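Local coordinates for ferric uptake regulation protein (PDB 2XIG) that probably represses transcription of target genes by binding their operators as a homodimer, with ferrous iron as cofactor, at residues C[10-14]-C[29-34]. The protein carries 2 engineered substitutions. Residue numbers count along the deposited sequence, not the author numbering.
Sequences ILERL and REEVVS
Leu-11 lies over the flank of a neighbouring helix, its CD2 4.0 Å from Glu-30 CB and 3.9 Å from Val-33 CG1, while its CD1 stands 4.0 Å from Ser-34 OG. Both segments are regular alpha-helix; the axes of the two short segments come within 10.7 Å of each other, with 146° between their N-to-C directions, so they run roughly antiparallel. At this spacing the gap is filled by the branched side chains of Ile-10, Leu-11, Leu-14 and Val-33; the backbones come nearest where Leu-11 CA lies 6.6 Å from Glu-30 CA.

Val-33, with chi1 near 180°, is the residue on which all three apolar side chains of 10-14 converge: besides Leu-11, its CG1 meets Ile-10 CG2 at 4.0 Å and its CG2 meets Leu-14 CD2 at 4.0 Å. One turn after Ile-10, Leu-14 adopts a t,p rotamer that sets CD1 4.0 Å from Arg-29 CD, the aliphatic part of a side chain whose NH1 hydrogen-bonds to Lys-24 O. The polar border is water-mediated: one water donates to Leu-11 O (2.9 Å) and to Glu-30 OE1 (2.5 Å). Ser-34 OG turns back on its own helix, donating to Glu-30 O at 2.9 Å.

Leu-71 of helix 61-73 touches both Leu-14 and Val-33, joining a third helix to the packing. Such apolar packing of an N-terminal helix against the next helix is characteristic of the helical, winged-helix DNA-binding domain of Fur proteins.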
ATOM      1  N   ILE C  10     -34.272  14.069  13.790  1.00 20.42           N
ATOM      2  CA  ILE C  10     -33.011  14.402  13.130  1.00 19.13           C
ATOM      3  C   ILE C  10     -33.245  15.356  11.959  1.00 17.88           C
ATOM      4  O   ILE C  10     -32.549  16.370  11.813  1.00 18.54           O
ATOM      5  CB  ILE C  10     -32.276  13.124  12.674  1.00 17.69           C
ATOM      6  CG1 ILE C  10     -31.966  12.252  13.895  1.00 19.62           C
ATOM      7  CG2 ILE C  10     -30.999  13.474  11.910  1.00 19.86           C
ATOM      8  CD1 ILE C  10     -31.345  10.928  13.588  1.00 19.91           C
ATOM      9  N   LEU C  11     -34.245  15.051  11.140  1.00 17.58           N
ATOM     10  CA  LEU C  11     -34.555  15.914  10.004  1.00 19.94           C
ATOM     11  C   LEU C  11     -34.992  17.325  10.424  1.00 21.33           C
ATOM     12  O   LEU C  11     -34.756  18.289   9.703  1.00 20.21           O
ATOM     13  CB  LEU C  11     -35.599  15.276   9.096  1.00 18.70           C
ATOM     14  CG  LEU C  11     -35.092  14.033   8.360  1.00 22.23           C
ATOM     15  CD1 LEU C  11     -36.183  13.418   7.519  1.00 27.50           C
ATOM     16  CD2 LEU C  11     -33.866  14.356   7.489  1.00 18.45           C
ATOM     17  N   GLU C  12     -35.638  17.454  11.579  1.00 21.21           N
ATOM     18  CA  GLU C  12     -36.006  18.791  12.056  1.00 22.92           C
ATOM     19  C   GLU C  12     -34.771  19.551  12.550  1.00 18.59           C
ATOM     20  O   GLU C  12     -34.619  20.747  12.275  1.00 25.39           O
ATOM     21  CB  GLU C  12     -37.098  18.738  13.140  1.00 20.86           C
ATOM     22  CG  GLU C  12     -37.395  20.100  13.792  1.00 24.14           C
ATOM     23  CD  GLU C  12     -37.979  21.146  12.836  1.00 31.37           C
ATOM     24  OE1 GLU C  12     -37.914  22.353  13.171  1.00 32.70           O
ATOM     25  OE2 GLU C  12     -38.501  20.779  11.758  1.00 34.03           O
ATOM     26  N   ARG C  13     -33.895  18.869  13.279  1.00 16.39           N
ATOM     27  CA  ARG C  13     -32.602  19.455  13.629  1.00 24.21           C
ATOM     28  C   ARG C  13     -31.846  19.853  12.362  1.00 25.40           C
ATOM     29  O   ARG C  13     -31.152  20.873  12.329  1.00 21.44           O
ATOM     30  CB  ARG C  13     -31.756  18.489  14.452  1.00 24.79           C
ATOM     31  CG  ARG C  13     -32.270  18.249  15.854  1.00 28.29           C
ATOM     32  CD  ARG C  13     -31.183  17.688  16.766  1.00 25.66           C
ATOM     33  NE  ARG C  13     -30.770  16.337  16.383  1.00 24.90           N
ATOM     34  CZ  ARG C  13     -29.604  16.039  15.821  1.00 28.09           C
ATOM     35  NH1 ARG C  13     -28.711  16.992  15.566  1.00 24.93           N
ATOM     36  NH2 ARG C  13     -29.329  14.782  15.519  1.00 29.26           N
ATOM     37  N   LEU C  14     -31.990  19.046  11.317  1.00 21.14           N
ATOM     38  CA  LEU C  14     -31.345  19.361  10.046  1.00 23.93           C
ATOM     39  C   LEU C  14     -31.918  20.658   9.469  1.00 28.53           C
ATOM     40  O   LEU C  14     -31.171  21.552   9.080  1.00 25.04           O
ATOM     41  CB  LEU C  14     -31.518  18.222   9.047  1.00 24.25           C
ATOM     42  CG  LEU C  14     -30.906  18.492   7.669  1.00 26.18           C
ATOM     43  CD1 LEU C  14     -29.415  18.790   7.799  1.00 23.10           C
ATOM     44  CD2 LEU C  14     -31.143  17.316   6.731  1.00 24.88           C
ATOM     45  N   ARG C  29     -30.859  16.340   0.343  1.00 25.49           N
ATOM     46  CA  ARG C  29     -30.080  16.309   1.574  1.00 24.94           C
ATOM     47  C   ARG C  29     -30.797  15.488   2.656  1.00 23.60           C
ATOM     48  O   ARG C  29     -30.165  14.734   3.394  1.00 21.74           O
ATOM     49  CB  ARG C  29     -29.800  17.731   2.062  1.00 20.27           C
ATOM     50  CG  ARG C  29     -29.023  17.792   3.358  1.00 22.67           C
ATOM     51  CD  ARG C  29     -28.886  19.219   3.865  1.00 27.40           C
ATOM     52  NE  ARG C  29     -28.161  20.097   2.949  1.00 23.97           N
ATOM     53  CZ  ARG C  29     -28.707  21.115   2.286  1.00 33.48           C
ATOM     54  NH1 ARG C  29     -29.999  21.394   2.417  1.00 33.44           N
ATOM     55  NH2 ARG C  29     -27.957  21.859   1.486  1.00 38.12           N
ATOM     56  N   GLU C  30     -32.116  15.641   2.740  1.00 26.12           N
ATOM     57  CA  GLU C  30     -32.924  14.841   3.651  1.00 24.70           C
ATOM     58  C   GLU C  30     -32.881  13.365   3.239  1.00 23.85           C
ATOM     59  O   GLU C  30     -32.885  12.479   4.084  1.00 21.17           O
ATOM     60  CB  GLU C  30     -34.380  15.345   3.689  1.00 29.36           C
ATOM     61  CG  GLU C  30     -34.531  16.790   4.166  1.00 30.92           C
ATOM     62  CD  GLU C  30     -35.983  17.268   4.205  1.00 38.89           C
ATOM     63  OE1 GLU C  30     -36.245  18.290   4.877  1.00 39.94           O
ATOM     64  OE2 GLU C  30     -36.857  16.632   3.571  1.00 38.15           O
ATOM     65  N   GLU C  31     -32.833  13.106   1.938  1.00 24.05           N
ATOM     66  CA  GLU C  31     -32.779  11.728   1.457  1.00 25.21           C
ATOM     67  C   GLU C  31     -31.468  11.032   1.852  1.00 19.86           C
ATOM     68  O   GLU C  31     -31.472   9.854   2.203  1.00 18.69           O
ATOM     69  CB  GLU C  31     -32.991  11.667  -0.058  1.00 35.71           C
ATOM     70  CG  GLU C  31     -33.353  10.274  -0.566  1.00 46.33           C
ATOM     71  CD  GLU C  31     -34.553   9.683   0.162  1.00 53.80           C
ATOM     72  OE1 GLU C  31     -35.454  10.457   0.548  1.00 60.05           O
ATOM     73  OE2 GLU C  31     -34.598   8.447   0.347  1.00 54.34           O
ATOM     74  N   VAL C  32     -30.350  11.755   1.803  1.00 19.93           N
ATOM     75  CA  VAL C  32     -29.069  11.199   2.249  1.00 20.58           C
ATOM     76  C   VAL C  32     -29.129  10.794   3.730  1.00 22.14           C
ATOM     77  O   VAL C  32     -28.662   9.721   4.133  1.00 18.09           O
ATOM     78  CB  VAL C  32     -27.913  12.200   2.054  1.00 18.67           C
ATOM     79  CG1 VAL C  32     -26.655  11.707   2.765  1.00 16.45           C
ATOM     80  CG2 VAL C  32     -27.624  12.404   0.562  1.00 24.86           C
ATOM     81  N   VAL C  33     -29.693  11.671   4.547  1.00 19.21           N
ATOM     82  CA  VAL C  33     -29.826  11.360   5.965  1.00 15.56           C
ATOM     83  C   VAL C  33     -30.701  10.129   6.137  1.00 13.84           C
ATOM     84  O   VAL C  33     -30.365   9.233   6.906  1.00 15.30           O
ATOM     85  CB  VAL C  33     -30.414  12.536   6.765  1.00 22.58           C
ATOM     86  CG1 VAL C  33     -30.737  12.102   8.204  1.00 21.70           C
ATOM     87  CG2 VAL C  33     -29.446  13.705   6.765  1.00 22.92           C
ATOM     88  N   SER C  34     -31.811  10.083   5.406  1.00 18.15           N
ATOM     89  CA  SER C  34     -32.767   8.989   5.551  1.00 22.44           C
ATOM     90  C   SER C  34     -32.182   7.657   5.076  1.00 18.65           C
ATOM     91  O   SER C  34     -32.383   6.629   5.717  1.00 20.94           O
ATOM     92  CB  SER C  34     -34.071   9.307   4.815  1.00 21.79           C
ATOM     93  OG  SER C  34     -34.661  10.492   5.323  1.00 25.37           O
TER
HETATM   94  O   HOH W   1     -34.724  18.706   6.824  1.00 32.58           O